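Long-range contact in 6-phospho-beta-glucosidase BglT (Thermotoga maritima, PDB 1UP7), which hydrolyses cellobiose 6'-phosphate into glucose 6-phosphate and glucose, using NAD+ and a manganese ion: residues V48-R53 with E276-A281. Sequence-based numbering, arbitrary orientation.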
loop_
_atom_site.group_PDB
_atom_site.type_symbol
_atom_site.label_atom_id
_atom_site.label_comp_id
_atom_site.label_asym_id
_atom_site.label_seq_id
_atom_site.Cartn_x
_atom_site.Cartn_y
_atom_site.Cartn_z
ATOM N N VAL A 48 -14.659 -39.439 -26.130
ATOM C CA VAL A 48 -13.570 -39.215 -27.087
ATOM C C VAL A 48 -13.849 -39.837 -28.475
ATOM O O VAL A 48 -13.449 -39.271 -29.509
ATOM C CB VAL A 48 -12.201 -39.612 -26.519
ATOM C CG1 VAL A 48 -11.117 -39.610 -27.606
ATOM C CG2 VAL A 48 -11.828 -38.650 -25.387
ATOM N N ASP A 49 -14.565 -40.960 -28.514
ATOM C CA ASP A 49 -14.952 -41.530 -29.800
ATOM C C ASP A 49 -15.904 -40.587 -30.522
ATOM O O ASP A 49 -15.821 -40.423 -31.732
ATOM C CB ASP A 49 -15.652 -42.881 -29.672
ATOM C CG ASP A 49 -14.695 -44.021 -29.440
ATOM O OD1 ASP A 49 -13.471 -43.822 -29.574
ATOM O OD2 ASP A 49 -15.080 -45.158 -29.091
ATOM N N PHE A 50 -16.829 -39.986 -29.773
ATOM C CA PHE A 50 -17.705 -38.958 -30.319
ATOM C C PHE A 50 -16.881 -37.735 -30.776
ATOM O O PHE A 50 -17.085 -37.239 -31.885
ATOM C CB PHE A 50 -18.812 -38.598 -29.309
ATOM C CG PHE A 50 -19.720 -37.454 -29.728
ATOM C CD1 PHE A 50 -20.227 -37.354 -31.019
ATOM C CD2 PHE A 50 -20.109 -36.499 -28.798
ATOM C CE1 PHE A 50 -21.087 -36.299 -31.386
ATOM C CE2 PHE A 50 -20.974 -35.456 -29.156
ATOM C CZ PHE A 50 -21.451 -35.353 -30.456
ATOM N N VAL A 51 -15.936 -37.297 -29.949
ATOM C CA VAL A 51 -15.016 -36.219 -30.309
ATOM C C VAL A 51 -14.314 -36.454 -31.645
ATOM O O VAL A 51 -14.287 -35.541 -32.491
ATOM C CB VAL A 51 -13.959 -35.925 -29.188
ATOM C CG1 VAL A 51 -12.853 -34.988 -29.706
ATOM C CG2 VAL A 51 -14.624 -35.335 -27.989
ATOM N N LYS A 52 -13.774 -37.667 -31.834
ATOM C CA LYS A 52 -13.079 -38.043 -33.070
ATOM C C LYS A 52 -13.983 -37.899 -34.280
ATOM O O LYS A 52 -13.533 -37.522 -35.371
ATOM C CB LYS A 52 -12.561 -39.486 -33.011
ATOM C CG LYS A 52 -11.301 -39.687 -32.182
ATOM C CD LYS A 52 -10.688 -41.044 -32.447
ATOM C CE LYS A 52 -9.471 -41.292 -31.545
ATOM N NZ LYS A 52 -9.712 -42.149 -30.314
ATOM N N ARG A 53 -15.256 -38.222 -34.098
ATOM C CA ARG A 53 -16.253 -38.095 -35.162
ATOM C C ARG A 53 -16.461 -36.608 -35.524
ATOM O O ARG A 53 -16.642 -36.277 -36.691
ATOM C CB ARG A 53 -17.570 -38.707 -34.716
ATOM C CG ARG A 53 -18.078 -39.884 -35.517
ATOM C CD ARG A 53 -18.661 -41.050 -34.716
ATOM N NE ARG A 53 -19.750 -40.679 -33.806
ATOM C CZ ARG A 53 -19.861 -41.108 -32.534
ATOM N NH1 ARG A 53 -18.970 -41.920 -32.003
ATOM N NH2 ARG A 53 -20.884 -40.728 -31.791
ATOM N N GLU A 276 -25.565 -41.742 -23.173
ATOM C CA GLU A 276 -26.261 -42.634 -24.095
ATOM C C GLU A 276 -26.354 -42.065 -25.516
ATOM O O GLU A 276 -26.166 -42.790 -26.495
ATOM C CB GLU A 276 -27.656 -42.995 -23.573
ATOM C CG GLU A 276 -27.661 -44.207 -22.646
ATOM C CD GLU A 276 -26.711 -45.311 -23.121
ATOM O OE1 GLU A 276 -27.039 -45.994 -24.142
ATOM O OE2 GLU A 276 -25.623 -45.465 -22.491
ATOM N N LYS A 277 -26.646 -40.771 -25.618
ATOM C CA LYS A 277 -26.683 -40.094 -26.910
ATOM C C LYS A 277 -25.292 -40.016 -27.551
ATOM O O LYS A 277 -25.171 -40.156 -28.757
ATOM C CB LYS A 277 -27.265 -38.689 -26.773
ATOM C CG LYS A 277 -28.756 -38.620 -27.011
ATOM C CD LYS A 277 -29.405 -37.551 -26.137
ATOM C CE LYS A 277 -30.924 -37.427 -26.414
ATOM N NZ LYS A 277 -31.447 -36.204 -25.734
ATOM N N TYR A 278 -24.244 -39.791 -26.752
ATOM C CA TYR A 278 -22.894 -39.674 -27.321
ATOM C C TYR A 278 -22.403 -40.963 -28.019
ATOM O O TYR A 278 -21.493 -40.909 -28.836
ATOM C CB TYR A 278 -21.865 -39.215 -26.289
ATOM C CG TYR A 278 -21.986 -37.794 -25.782
ATOM C CD1 TYR A 278 -22.775 -36.846 -26.424
ATOM C CD2 TYR A 278 -21.326 -37.420 -24.626
ATOM C CE1 TYR A 278 -22.878 -35.549 -25.920
ATOM C CE2 TYR A 278 -21.430 -36.161 -24.119
ATOM C CZ TYR A 278 -22.196 -35.215 -24.764
ATOM O OH TYR A 278 -22.259 -33.933 -24.227
ATOM N N ARG A 279 -23.016 -42.105 -27.703
ATOM C CA ARG A 279 -22.699 -43.386 -28.340
ATOM C C ARG A 279 -22.833 -43.326 -29.863
ATOM O O ARG A 279 -21.976 -43.866 -30.586
ATOM C CB ARG A 279 -23.615 -44.507 -27.810
ATOM C CG ARG A 279 -23.287 -45.000 -26.379
ATOM C CD ARG A 279 -23.804 -46.416 -26.052
ATOM N NE ARG A 279 -23.927 -46.621 -24.601
ATOM C CZ ARG A 279 -22.976 -47.136 -23.797
ATOM N NH1 ARG A 279 -21.797 -47.530 -24.281
ATOM N NH2 ARG A 279 -23.214 -47.258 -22.490
ATOM N N THR A 280 -23.920 -42.697 -30.346
ATOM C CA THR A 280 -24.206 -42.600 -31.789
ATOM C C THR A 280 -24.236 -41.186 -32.374
ATOM O O THR A 280 -24.279 -41.040 -33.581
ATOM C CB THR A 280 -25.555 -43.272 -32.173
ATOM O OG1 THR A 280 -26.620 -42.688 -31.406
ATOM C CG2 THR A 280 -25.579 -44.754 -31.809
ATOM N N ALA A 281 -24.233 -40.147 -31.548
ATOM C CA ALA A 281 -24.404 -38.784 -32.054
ATOM C C ALA A 281 -23.409 -38.418 -33.171
ATOM O O ALA A 281 -22.217 -38.761 -33.097
ATOM C CB ALA A 281 -24.315 -37.787 -30.907
#
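F50 meets Y278 with its CG anti to the backbone N (chi1 175°), while the CG of Y278 stands anti to its own carbonyl carbon; from these positions the two rings come together with near-parallel planes, 23° apart. The side chains cross obliquely, and ring centroids 5.0 Å apart show that the rings are slid well past each other and barely overlap. Ring contact therefore centres on the CD2-CE2 bond of F50 and the CD1-CE1 bond of Y278, F50 CE2 lying 3.6 Å from Y278 CD1. On the same side of the F50 ring plane, A281 brings its CB within 3.6 Å of F50 CE1. P16 of helix 15-25 touches both side chains, and the hydroxyl of Y278 is hydrogen-bonded to the carbonyl of S13.

The contact joins helix 41-55 of the NAD-binding Rossmann-type domain, which follows strand 33-37 of the parallel sheet, to residues 276-281, where helix 263-278 of the family 4 C-terminal domain gives way to a loop.

R53, its chain bent at chi2 and chi3, turns its guanidinium to the carbonyls of Y278 and A281. NH2 bridges them, donating to A281 O at 2.7 Å (N-H...O 157°) and, about as straight, to Y278 O at 3.0 Å; both acceptors lie near the guanidinium plane, but the donor sits above the carbonyl plane of Y278. A weak bond from NE also reaches A281 O, and one guanidinium face rests against F50 CA. An alanine in place of R53 would probably leave both carbonyls without this shared donor and the 279-281 turn freer to move. The CB of R279 points away from 48-53, and its NE and NH2 grip E276 OE2 side-on in a salt bridge (NE to OE2 2.9 Å).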